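Local coordinates for protein FAM179B (Mus musculus, PDB 5DN7) that binds microtubules and promotes their polymerization through its TOG domains, of which this chain is the second, and is involved in building cilia and setting their length, at residues Leu245-Leu250 against Tyr261-Pro266. Residues are numbered along the deposited sequence; the frame is centred on the assembly and turned at random.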
loop_
_atom_site.group_PDB
_atom_site.type_symbol
_atom_site.label_atom_id
_atom_site.label_comp_id
_atom_site.label_asym_id
_atom_site.label_seq_id
_atom_site.Cartn_x
_atom_site.Cartn_y
_atom_site.Cartn_z
ATOM N N LEU A 245 -4.537 21.000 12.014
ATOM C CA LEU A 245 -3.167 21.536 11.974
ATOM C C LEU A 245 -2.825 22.280 13.249
ATOM O O LEU A 245 -1.673 22.303 13.654
ATOM C CB LEU A 245 -2.978 22.478 10.783
ATOM C CG LEU A 245 -2.403 21.933 9.480
ATOM C CD1 LEU A 245 -2.872 20.516 9.194
ATOM C CD2 LEU A 245 -2.807 22.868 8.367
ATOM N N ALA A 246 -3.823 22.906 13.867
ATOM C CA ALA A 246 -3.596 23.603 15.129
ATOM C C ALA A 246 -3.194 22.619 16.234
ATOM O O ALA A 246 -2.435 22.967 17.137
ATOM C CB ALA A 246 -4.835 24.388 15.535
ATOM N N ARG A 247 -3.707 21.389 16.161
ATOM C CA ARG A 247 -3.288 20.327 17.083
ATOM C C ARG A 247 -1.912 19.823 16.688
ATOM O O ARG A 247 -1.778 19.024 15.761
ATOM C CB ARG A 247 -4.274 19.164 17.079
ATOM C CG ARG A 247 -5.666 19.541 17.492
ATOM C CD ARG A 247 -5.656 20.297 18.805
ATOM N NE ARG A 247 -6.947 20.191 19.476
ATOM C CZ ARG A 247 -7.178 19.430 20.545
ATOM N NH1 ARG A 247 -6.202 18.710 21.087
ATOM N NH2 ARG A 247 -8.391 19.399 21.078
ATOM N N LYS A 248 -0.887 20.277 17.390
ATOM C CA LYS A 248 0.460 19.923 16.989
ATOM C C LYS A 248 0.818 18.512 17.462
ATOM O O LYS A 248 1.786 18.322 18.184
ATOM C CB LYS A 248 1.470 20.948 17.532
ATOM C CG LYS A 248 1.240 22.393 17.061
ATOM C CD LYS A 248 1.042 22.485 15.538
ATOM C CE LYS A 248 2.278 22.057 14.726
ATOM N NZ LYS A 248 2.947 23.216 14.047
ATOM N N THR A 249 0.037 17.520 17.059
ATOM C CA THR A 249 0.357 16.139 17.392
ATOM C C THR A 249 0.231 15.314 16.123
ATOM O O THR A 249 -0.621 15.568 15.285
ATOM C CB THR A 249 -0.559 15.574 18.521
ATOM O OG1 THR A 249 -0.271 14.181 18.734
ATOM C CG2 THR A 249 -2.039 15.756 18.180
ATOM N N LEU A 250 1.104 14.340 15.964
ATOM C CA LEU A 250 1.190 13.627 14.704
ATOM C C LEU A 250 0.861 12.162 14.913
ATOM O O LEU A 250 1.042 11.654 16.012
ATOM C CB LEU A 250 2.593 13.778 14.114
ATOM C CG LEU A 250 2.990 15.186 13.675
ATOM C CD1 LEU A 250 4.485 15.241 13.495
ATOM C CD2 LEU A 250 2.257 15.565 12.380
ATOM N N TYR A 261 -3.400 6.911 14.855
ATOM C CA TYR A 261 -3.766 8.309 14.691
ATOM C C TYR A 261 -3.519 9.093 15.963
ATOM O O TYR A 261 -3.584 8.553 17.064
ATOM C CB TYR A 261 -5.243 8.447 14.279
ATOM C CG TYR A 261 -5.565 7.998 12.869
ATOM C CD1 TYR A 261 -4.697 7.182 12.144
ATOM C CD2 TYR A 261 -6.728 8.424 12.245
ATOM C CE1 TYR A 261 -5.000 6.782 10.856
ATOM C CE2 TYR A 261 -7.045 8.024 10.967
ATOM C CZ TYR A 261 -6.178 7.203 10.277
ATOM O OH TYR A 261 -6.508 6.830 8.993
ATOM N N ALA A 262 -3.270 10.384 15.810
ATOM C CA ALA A 262 -2.983 11.232 16.958
ATOM C C ALA A 262 -4.253 11.656 17.666
ATOM O O ALA A 262 -4.280 11.817 18.886
ATOM C CB ALA A 262 -2.185 12.458 16.532
ATOM N N ILE A 263 -5.320 11.832 16.912
ATOM C CA ILE A 263 -6.488 12.461 17.492
ATOM C C ILE A 263 -7.711 12.215 16.616
ATOM O O ILE A 263 -7.593 12.146 15.393
ATOM C CB ILE A 263 -6.228 13.989 17.688
ATOM C CG1 ILE A 263 -7.400 14.681 18.394
ATOM C CG2 ILE A 263 -5.911 14.662 16.346
ATOM C CD1 ILE A 263 -7.043 16.055 18.947
ATOM N N LEU A 264 -8.869 12.026 17.252
ATOM C CA LEU A 264 -10.145 12.018 16.536
ATOM C C LEU A 264 -10.749 13.424 16.657
ATOM O O LEU A 264 -11.027 13.935 17.757
ATOM C CB LEU A 264 -11.114 10.937 17.065
ATOM C CG LEU A 264 -11.903 11.165 18.358
ATOM C CD1 LEU A 264 -12.951 10.086 18.596
ATOM C CD2 LEU A 264 -10.967 11.274 19.548
ATOM N N MET A 265 -10.787 14.099 15.513
ATOM C CA MET A 265 -11.320 15.445 15.431
ATOM C C MET A 265 -12.810 15.323 15.633
ATOM O O MET A 265 -13.423 14.368 15.159
ATOM C CB MET A 265 -11.017 16.065 14.067
ATOM C CG MET A 265 -9.567 16.480 13.882
ATOM S SD MET A 265 -8.889 17.306 15.334
ATOM C CE MET A 265 -9.597 18.941 15.156
ATOM N N PRO A 266 -13.415 16.272 16.316
ATOM C CA PRO A 266 -14.835 16.155 16.589
ATOM C C PRO A 266 -15.588 16.058 15.278
ATOM O O PRO A 266 -16.504 15.253 15.202
ATOM C CB PRO A 266 -15.143 17.440 17.331
ATOM C CG PRO A 266 -13.863 17.872 17.918
ATOM C CD PRO A 266 -12.746 17.032 17.363
#
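Arg247 and Ile263 meet with their side chains crossing at about a right angle. The guanidinium lays one face on the isoleucine's terminal methyl: CD1 of Ile263 sits off-centre toward the rim, 3.5 Å from NH1 of Arg247 and 3.7 Å from its CZ. Ile263 CG1 lies anti to the backbone N (chi1 -176°), and CD1 carries on from it to the arginine. Nearer the arginine's backbone, SD of Met265 comes within 4.5 Å of CG of Arg247, a looser touch.

The other van der Waals cluster gathers round one methyl. CB of Ala262 packs against Thr249, 3.4 Å from OG1 and 3.7 Å from CG2, and also lies 3.4 Å from the carbonyl O of Leu250.

Among the polar bonds, Arg244 of the same chain donates through NH2 to Thr249 O, while Ala262 N bonds to Glu204 OE1 on helix 196-213. Lys248 centres an inverse gamma turn, closed by a weak bond from Thr249 N to Arg247 O (2.7 Å). This turn leads from helix 237-246 into a two-stranded antiparallel hairpin, 252-253 with 259-260, whose returning chain packs beside the turn at the C-terminal end of the HEAT-repeat solenoid of a TOG domain.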